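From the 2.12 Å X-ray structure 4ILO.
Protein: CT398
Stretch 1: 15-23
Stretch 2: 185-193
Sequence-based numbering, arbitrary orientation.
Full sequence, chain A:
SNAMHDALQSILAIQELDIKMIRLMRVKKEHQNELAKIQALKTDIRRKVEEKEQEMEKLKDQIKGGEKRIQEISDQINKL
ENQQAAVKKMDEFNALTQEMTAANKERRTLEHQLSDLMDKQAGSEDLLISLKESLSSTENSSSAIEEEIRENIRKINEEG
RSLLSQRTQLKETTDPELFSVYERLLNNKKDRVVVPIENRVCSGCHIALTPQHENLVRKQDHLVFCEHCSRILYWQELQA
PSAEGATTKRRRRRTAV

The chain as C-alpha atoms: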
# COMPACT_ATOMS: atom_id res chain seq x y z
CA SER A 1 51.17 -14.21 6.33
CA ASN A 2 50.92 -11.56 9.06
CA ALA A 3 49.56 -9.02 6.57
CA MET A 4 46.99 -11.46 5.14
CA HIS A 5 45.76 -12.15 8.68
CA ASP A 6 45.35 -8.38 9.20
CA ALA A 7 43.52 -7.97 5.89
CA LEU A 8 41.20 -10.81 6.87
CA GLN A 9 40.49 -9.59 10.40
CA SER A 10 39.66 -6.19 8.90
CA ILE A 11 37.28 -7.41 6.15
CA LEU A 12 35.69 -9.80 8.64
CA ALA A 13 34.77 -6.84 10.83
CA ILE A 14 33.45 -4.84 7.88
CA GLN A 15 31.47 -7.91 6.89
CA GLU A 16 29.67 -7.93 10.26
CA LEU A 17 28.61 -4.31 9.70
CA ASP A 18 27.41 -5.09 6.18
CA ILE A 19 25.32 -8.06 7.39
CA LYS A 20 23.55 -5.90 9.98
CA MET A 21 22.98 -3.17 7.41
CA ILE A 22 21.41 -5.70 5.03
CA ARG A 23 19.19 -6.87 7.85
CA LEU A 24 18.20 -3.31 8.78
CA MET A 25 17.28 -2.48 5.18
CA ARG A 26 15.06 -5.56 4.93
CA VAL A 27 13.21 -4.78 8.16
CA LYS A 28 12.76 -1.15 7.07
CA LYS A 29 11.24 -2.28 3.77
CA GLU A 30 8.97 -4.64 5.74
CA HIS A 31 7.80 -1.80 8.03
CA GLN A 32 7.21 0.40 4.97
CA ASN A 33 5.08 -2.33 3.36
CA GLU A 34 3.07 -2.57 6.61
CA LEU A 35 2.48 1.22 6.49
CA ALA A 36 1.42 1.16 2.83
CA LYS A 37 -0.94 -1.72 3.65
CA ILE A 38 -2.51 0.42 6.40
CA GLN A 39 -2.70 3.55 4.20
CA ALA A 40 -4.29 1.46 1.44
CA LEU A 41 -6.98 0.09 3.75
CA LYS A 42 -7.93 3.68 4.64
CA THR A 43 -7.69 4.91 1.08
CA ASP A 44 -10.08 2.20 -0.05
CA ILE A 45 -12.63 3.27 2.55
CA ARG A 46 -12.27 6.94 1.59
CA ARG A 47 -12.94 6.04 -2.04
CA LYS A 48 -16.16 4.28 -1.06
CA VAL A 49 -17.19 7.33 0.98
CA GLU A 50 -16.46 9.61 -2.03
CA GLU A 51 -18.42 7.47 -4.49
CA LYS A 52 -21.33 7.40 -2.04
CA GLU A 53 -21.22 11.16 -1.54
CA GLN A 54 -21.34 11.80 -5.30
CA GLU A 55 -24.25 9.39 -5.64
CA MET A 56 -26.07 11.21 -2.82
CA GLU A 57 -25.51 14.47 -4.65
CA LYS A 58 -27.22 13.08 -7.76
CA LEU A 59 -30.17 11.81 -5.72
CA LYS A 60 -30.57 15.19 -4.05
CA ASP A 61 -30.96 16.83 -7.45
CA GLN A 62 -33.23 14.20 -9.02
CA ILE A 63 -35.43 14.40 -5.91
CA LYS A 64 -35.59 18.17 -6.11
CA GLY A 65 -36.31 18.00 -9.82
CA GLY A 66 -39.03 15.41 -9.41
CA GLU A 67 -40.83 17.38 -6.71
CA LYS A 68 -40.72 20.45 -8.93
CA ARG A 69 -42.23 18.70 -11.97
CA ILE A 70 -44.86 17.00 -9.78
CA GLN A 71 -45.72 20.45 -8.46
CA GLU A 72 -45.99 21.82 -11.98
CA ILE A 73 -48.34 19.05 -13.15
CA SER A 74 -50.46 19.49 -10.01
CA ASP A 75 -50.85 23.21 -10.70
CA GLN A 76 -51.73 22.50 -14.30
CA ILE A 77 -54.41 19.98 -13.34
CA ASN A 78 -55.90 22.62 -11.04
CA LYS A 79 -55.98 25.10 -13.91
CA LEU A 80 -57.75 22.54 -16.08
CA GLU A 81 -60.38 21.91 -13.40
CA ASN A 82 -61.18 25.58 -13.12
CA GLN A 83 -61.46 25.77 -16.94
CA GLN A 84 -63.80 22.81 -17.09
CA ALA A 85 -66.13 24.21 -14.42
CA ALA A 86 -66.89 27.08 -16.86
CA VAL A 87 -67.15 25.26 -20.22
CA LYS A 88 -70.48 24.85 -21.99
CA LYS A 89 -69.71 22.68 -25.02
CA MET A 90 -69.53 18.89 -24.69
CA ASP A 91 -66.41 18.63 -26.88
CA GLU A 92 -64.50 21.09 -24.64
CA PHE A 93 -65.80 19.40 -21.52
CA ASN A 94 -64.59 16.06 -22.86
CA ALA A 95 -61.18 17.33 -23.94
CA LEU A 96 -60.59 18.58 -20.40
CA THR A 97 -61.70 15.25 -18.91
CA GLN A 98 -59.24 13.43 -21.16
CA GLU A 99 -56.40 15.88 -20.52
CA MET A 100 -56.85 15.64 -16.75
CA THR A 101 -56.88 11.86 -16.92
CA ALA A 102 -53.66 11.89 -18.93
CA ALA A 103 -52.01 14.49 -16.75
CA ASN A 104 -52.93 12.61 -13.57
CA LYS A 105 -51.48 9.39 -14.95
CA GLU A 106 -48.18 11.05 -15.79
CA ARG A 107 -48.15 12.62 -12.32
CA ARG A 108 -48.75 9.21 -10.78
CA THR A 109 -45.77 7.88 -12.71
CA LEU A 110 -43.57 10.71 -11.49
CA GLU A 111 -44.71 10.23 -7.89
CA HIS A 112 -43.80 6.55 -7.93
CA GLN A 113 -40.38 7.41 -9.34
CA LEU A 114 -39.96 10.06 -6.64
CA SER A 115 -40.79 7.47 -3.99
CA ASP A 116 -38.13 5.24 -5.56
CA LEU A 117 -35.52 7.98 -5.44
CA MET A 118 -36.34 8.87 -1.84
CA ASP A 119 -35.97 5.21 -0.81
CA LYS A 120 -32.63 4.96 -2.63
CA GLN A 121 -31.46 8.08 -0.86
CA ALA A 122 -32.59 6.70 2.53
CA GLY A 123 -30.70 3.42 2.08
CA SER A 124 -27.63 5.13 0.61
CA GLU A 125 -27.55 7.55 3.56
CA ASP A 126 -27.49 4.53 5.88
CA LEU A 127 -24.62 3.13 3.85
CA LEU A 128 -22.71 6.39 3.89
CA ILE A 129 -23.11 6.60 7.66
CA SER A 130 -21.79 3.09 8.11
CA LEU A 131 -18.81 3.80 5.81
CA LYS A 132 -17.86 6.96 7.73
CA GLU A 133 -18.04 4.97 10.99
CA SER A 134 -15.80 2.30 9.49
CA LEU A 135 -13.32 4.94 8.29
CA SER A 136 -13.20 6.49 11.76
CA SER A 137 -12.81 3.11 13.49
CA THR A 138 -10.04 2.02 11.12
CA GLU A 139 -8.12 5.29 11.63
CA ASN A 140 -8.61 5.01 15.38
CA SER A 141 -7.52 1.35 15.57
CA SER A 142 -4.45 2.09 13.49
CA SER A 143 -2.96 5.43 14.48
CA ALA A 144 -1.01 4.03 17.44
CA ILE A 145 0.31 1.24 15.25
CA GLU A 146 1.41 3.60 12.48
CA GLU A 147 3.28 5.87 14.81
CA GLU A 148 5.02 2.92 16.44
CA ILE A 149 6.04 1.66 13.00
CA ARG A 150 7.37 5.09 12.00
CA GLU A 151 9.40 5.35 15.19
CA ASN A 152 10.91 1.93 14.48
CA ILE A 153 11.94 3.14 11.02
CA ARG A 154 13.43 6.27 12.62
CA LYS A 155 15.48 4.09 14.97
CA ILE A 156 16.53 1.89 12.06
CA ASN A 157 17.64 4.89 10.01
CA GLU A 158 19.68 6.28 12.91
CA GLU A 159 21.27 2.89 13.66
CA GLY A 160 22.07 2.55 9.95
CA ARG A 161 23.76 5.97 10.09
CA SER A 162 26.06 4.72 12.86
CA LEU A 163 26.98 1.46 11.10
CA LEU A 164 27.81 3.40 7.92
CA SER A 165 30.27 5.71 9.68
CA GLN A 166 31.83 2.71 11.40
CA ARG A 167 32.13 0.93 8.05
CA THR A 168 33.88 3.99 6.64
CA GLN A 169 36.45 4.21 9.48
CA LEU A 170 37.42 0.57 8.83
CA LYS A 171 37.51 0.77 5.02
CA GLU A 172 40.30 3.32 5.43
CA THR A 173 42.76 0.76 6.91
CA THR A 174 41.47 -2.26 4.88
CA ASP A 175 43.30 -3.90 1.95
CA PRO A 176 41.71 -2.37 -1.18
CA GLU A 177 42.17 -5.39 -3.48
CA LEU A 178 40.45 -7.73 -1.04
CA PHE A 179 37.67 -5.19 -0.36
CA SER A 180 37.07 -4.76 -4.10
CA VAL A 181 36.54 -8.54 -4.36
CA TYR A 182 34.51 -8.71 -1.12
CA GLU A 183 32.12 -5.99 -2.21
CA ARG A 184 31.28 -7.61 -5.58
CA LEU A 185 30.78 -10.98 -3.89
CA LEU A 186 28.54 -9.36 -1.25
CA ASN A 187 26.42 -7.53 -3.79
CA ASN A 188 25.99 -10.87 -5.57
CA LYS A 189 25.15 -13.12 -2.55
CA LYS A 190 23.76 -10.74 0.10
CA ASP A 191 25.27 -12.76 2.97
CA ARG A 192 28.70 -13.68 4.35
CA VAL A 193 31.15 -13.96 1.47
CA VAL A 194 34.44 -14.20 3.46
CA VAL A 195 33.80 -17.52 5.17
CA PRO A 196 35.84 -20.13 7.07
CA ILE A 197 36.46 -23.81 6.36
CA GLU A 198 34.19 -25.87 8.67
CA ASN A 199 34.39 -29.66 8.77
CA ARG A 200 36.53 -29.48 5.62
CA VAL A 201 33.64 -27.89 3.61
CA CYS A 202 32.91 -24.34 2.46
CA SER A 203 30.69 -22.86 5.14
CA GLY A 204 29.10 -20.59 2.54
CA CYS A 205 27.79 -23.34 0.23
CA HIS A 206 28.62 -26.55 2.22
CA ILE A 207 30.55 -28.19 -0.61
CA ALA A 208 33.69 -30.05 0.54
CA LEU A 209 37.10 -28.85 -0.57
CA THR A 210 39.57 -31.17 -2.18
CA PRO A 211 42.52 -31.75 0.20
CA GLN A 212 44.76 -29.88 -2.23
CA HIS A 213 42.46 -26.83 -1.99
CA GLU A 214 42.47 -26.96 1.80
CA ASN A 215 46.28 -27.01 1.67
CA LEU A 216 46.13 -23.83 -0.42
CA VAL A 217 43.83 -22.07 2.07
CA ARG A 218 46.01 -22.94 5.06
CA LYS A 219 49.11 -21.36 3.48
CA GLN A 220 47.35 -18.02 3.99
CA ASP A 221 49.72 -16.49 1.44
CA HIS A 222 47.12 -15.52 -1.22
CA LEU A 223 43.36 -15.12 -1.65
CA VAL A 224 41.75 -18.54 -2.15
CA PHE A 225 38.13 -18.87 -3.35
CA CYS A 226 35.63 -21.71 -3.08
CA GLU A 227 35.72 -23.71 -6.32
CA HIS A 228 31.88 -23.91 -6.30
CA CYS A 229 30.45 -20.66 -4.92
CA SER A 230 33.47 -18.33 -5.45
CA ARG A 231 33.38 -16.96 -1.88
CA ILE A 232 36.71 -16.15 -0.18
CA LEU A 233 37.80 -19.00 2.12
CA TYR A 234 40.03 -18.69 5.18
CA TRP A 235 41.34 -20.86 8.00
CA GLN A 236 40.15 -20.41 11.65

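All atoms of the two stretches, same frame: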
# COMPACT_ATOMS: atom_id res chain seq x y z
N GLN A 15 32.52 -7.01 7.30
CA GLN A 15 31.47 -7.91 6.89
C GLN A 15 30.36 -7.98 7.94
O GLN A 15 29.18 -8.09 7.60
CB GLN A 15 32.05 -9.29 6.62
CG GLN A 15 31.08 -10.23 6.03
CD GLN A 15 31.70 -11.55 5.70
OE1 GLN A 15 31.68 -11.97 4.55
NE2 GLN A 15 32.28 -12.20 6.70
N GLU A 16 30.71 -7.90 9.23
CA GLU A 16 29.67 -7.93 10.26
C GLU A 16 28.79 -6.67 10.20
O GLU A 16 27.56 -6.75 10.40
CB GLU A 16 30.28 -8.13 11.64
CG GLU A 16 30.89 -9.52 11.83
CD GLU A 16 29.92 -10.64 11.43
OE1 GLU A 16 28.82 -10.74 12.02
OE2 GLU A 16 30.26 -11.43 10.51
N LEU A 17 29.40 -5.52 9.88
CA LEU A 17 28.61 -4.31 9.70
C LEU A 17 27.69 -4.44 8.49
O LEU A 17 26.49 -4.14 8.57
CB LEU A 17 29.53 -3.10 9.57
CG LEU A 17 30.43 -2.87 10.78
CD1 LEU A 17 31.44 -1.73 10.53
CD2 LEU A 17 29.61 -2.62 12.06
N ASP A 18 28.23 -4.92 7.37
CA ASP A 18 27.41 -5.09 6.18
C ASP A 18 26.23 -6.04 6.41
O ASP A 18 25.12 -5.79 5.90
CB ASP A 18 28.27 -5.49 4.99
CG ASP A 18 29.08 -4.32 4.45
OD1 ASP A 18 28.54 -3.20 4.51
OD2 ASP A 18 30.24 -4.50 3.99
N ILE A 19 26.43 -7.13 7.16
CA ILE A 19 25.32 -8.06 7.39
C ILE A 19 24.19 -7.36 8.15
O ILE A 19 23.01 -7.45 7.78
CB ILE A 19 25.81 -9.31 8.14
CG1 ILE A 19 26.79 -10.11 7.27
CG2 ILE A 19 24.57 -10.18 8.60
CD1 ILE A 19 26.26 -10.56 5.95
N LYS A 20 24.54 -6.66 9.23
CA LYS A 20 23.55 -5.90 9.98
C LYS A 20 22.83 -4.91 9.08
O LYS A 20 21.59 -4.82 9.10
CB LYS A 20 24.21 -5.17 11.14
CG LYS A 20 24.75 -6.08 12.22
CD LYS A 20 25.12 -5.27 13.45
CE LYS A 20 26.21 -5.93 14.26
NZ LYS A 20 26.70 -4.99 15.32
N MET A 21 23.59 -4.18 8.26
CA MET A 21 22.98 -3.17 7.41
C MET A 21 22.02 -3.80 6.42
O MET A 21 20.98 -3.21 6.10
CB MET A 21 24.03 -2.33 6.69
CG MET A 21 24.53 -1.15 7.56
SD MET A 21 25.33 0.19 6.65
CE MET A 21 26.38 -0.69 5.50
N ILE A 22 22.34 -5.00 5.91
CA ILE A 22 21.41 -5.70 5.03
C ILE A 22 20.16 -6.07 5.79
O ILE A 22 19.04 -5.92 5.30
CB ILE A 22 22.08 -6.94 4.40
CG1 ILE A 22 23.15 -6.49 3.39
CG2 ILE A 22 21.00 -7.84 3.71
CD1 ILE A 22 24.05 -7.60 2.84
N ARG A 23 20.33 -6.55 7.02
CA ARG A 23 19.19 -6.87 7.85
C ARG A 23 18.34 -5.63 8.07
O ARG A 23 17.14 -5.64 7.78
CB ARG A 23 19.64 -7.46 9.17
CG ARG A 23 18.47 -7.86 10.04
CD ARG A 23 18.88 -8.07 11.49
NE ARG A 23 17.72 -7.84 12.35
CZ ARG A 23 17.45 -6.69 12.97
NH1 ARG A 23 18.27 -5.64 12.85
NH2 ARG A 23 16.36 -6.59 13.72
N LEU A 185 31.36 -9.76 -4.44
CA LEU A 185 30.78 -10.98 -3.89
C LEU A 185 29.53 -10.67 -3.06
O LEU A 185 28.49 -11.33 -3.22
CB LEU A 185 31.82 -11.73 -3.03
CG LEU A 185 32.91 -12.50 -3.80
CD1 LEU A 185 33.85 -13.15 -2.84
CD2 LEU A 185 32.25 -13.56 -4.78
N LEU A 186 29.62 -9.66 -2.18
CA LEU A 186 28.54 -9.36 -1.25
C LEU A 186 27.31 -8.87 -2.00
O LEU A 186 26.18 -9.28 -1.71
CB LEU A 186 28.99 -8.26 -0.29
CG LEU A 186 27.99 -7.81 0.78
CD1 LEU A 186 27.95 -8.83 1.87
CD2 LEU A 186 28.33 -6.43 1.34
N ASN A 187 27.52 -7.98 -2.96
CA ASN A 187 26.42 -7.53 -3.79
C ASN A 187 25.76 -8.69 -4.51
O ASN A 187 24.55 -8.70 -4.70
CB ASN A 187 26.92 -6.45 -4.76
CG ASN A 187 27.07 -5.10 -4.07
OD1 ASN A 187 26.32 -4.79 -3.13
ND2 ASN A 187 28.03 -4.30 -4.52
N ASN A 188 26.54 -9.72 -4.86
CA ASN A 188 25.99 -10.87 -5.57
C ASN A 188 25.20 -11.80 -4.62
O ASN A 188 24.08 -12.21 -4.95
CB ASN A 188 27.16 -11.54 -6.33
CG ASN A 188 26.88 -12.98 -6.76
OD1 ASN A 188 25.73 -13.42 -6.84
ND2 ASN A 188 27.97 -13.72 -7.08
N LYS A 189 25.71 -12.09 -3.42
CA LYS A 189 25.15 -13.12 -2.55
C LYS A 189 24.29 -12.58 -1.43
O LYS A 189 23.42 -13.29 -0.93
CB LYS A 189 26.27 -13.93 -1.89
CG LYS A 189 27.40 -14.39 -2.80
CD LYS A 189 26.94 -15.53 -3.67
CE LYS A 189 28.13 -16.29 -4.17
NZ LYS A 189 27.64 -17.39 -5.01
N LYS A 190 24.56 -11.36 -0.96
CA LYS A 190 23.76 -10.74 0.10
C LYS A 190 23.87 -11.49 1.43
O LYS A 190 22.93 -11.51 2.23
CB LYS A 190 22.28 -10.57 -0.32
CG LYS A 190 21.92 -9.15 -0.85
CD LYS A 190 22.27 -8.95 -2.33
CE LYS A 190 21.97 -7.53 -2.81
NZ LYS A 190 22.87 -6.49 -2.21
N ASP A 191 25.01 -12.11 1.69
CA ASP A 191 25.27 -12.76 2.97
C ASP A 191 26.79 -12.92 3.09
O ASP A 191 27.54 -12.35 2.29
CB ASP A 191 24.46 -14.06 3.13
CG ASP A 191 24.90 -15.16 2.17
OD1 ASP A 191 25.93 -15.00 1.49
OD2 ASP A 191 24.21 -16.21 2.09
N ARG A 192 27.26 -13.67 4.08
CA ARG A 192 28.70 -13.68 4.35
C ARG A 192 29.43 -14.28 3.17
O ARG A 192 29.13 -15.41 2.75
CB ARG A 192 29.03 -14.41 5.64
CG ARG A 192 28.71 -13.54 6.85
CD ARG A 192 28.97 -14.20 8.24
NE ARG A 192 28.48 -13.33 9.32
CZ ARG A 192 27.20 -13.24 9.71
NH1 ARG A 192 26.24 -13.98 9.17
NH2 ARG A 192 26.88 -12.41 10.70
N VAL A 193 30.38 -13.52 2.63
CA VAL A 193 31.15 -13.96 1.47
C VAL A 193 32.64 -14.22 1.79
O VAL A 193 33.36 -14.78 0.93
CB VAL A 193 30.97 -12.96 0.32
CG1 VAL A 193 29.46 -12.95 -0.13
CG2 VAL A 193 31.40 -11.57 0.76

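One side of a continuous helix, residues 15-23, packs against the end of a second helix and the loop that follows it, through a small apolar patch at one end and a salt bridge and a backbone-directed hydrogen bond at the other. The contact buries 465 Å², both sides summed.

The second helix runs through Lys189. Lys190 N still bonds to Leu186 O at 2.7 Å, but Lys190 has positive phi and leaves the helical path. The chain then extends along the first helix, with Lys190 nearest Ile22, Asp191 nearest Ile19 and Arg192 nearest Gln15 by CA position.

Leu186 is the apolar anchor from the second helix. Its CD2 lies 3.8 Å from Asp18 CB, and its CD1 lies 4.2 Å from Ile22 CD1. Asp18 thus offers its methylene carbon here, while its carboxylate oxygens are hydrogen-bonded elsewhere in the structure. Ile22 also reaches the turn, with CD1 4.1 Å from Lys190 O.

Ile19 sits one turn further back. Its CD1 packs on the loop backbone, 3.7 Å from Asp191 C. The CB of Asp191 points away, so this residue meets the helix mainly through its main chain.

Arg192 has the most area covered by the opposite stretch. Its side chain is extended, with chi2 and chi3 both t, and its end comes nearer the helix. Glu16 meets it in a two-pronged salt bridge: Arg192 NE donates to Glu16 OE2 at 2.9 Å, and Arg192 NH2 donates to Glu16 OE1 at 2.9 Å. Both bonds are nearly straight, at 169° and 176°. The carboxylate lies at the guanidinium edge, while Ile19 CG1 covers one face.

Gln15 fixes the loop backbone beyond. Val193 N donates to Gln15 OE1 at 2.8 Å, with a bent angle of 135°.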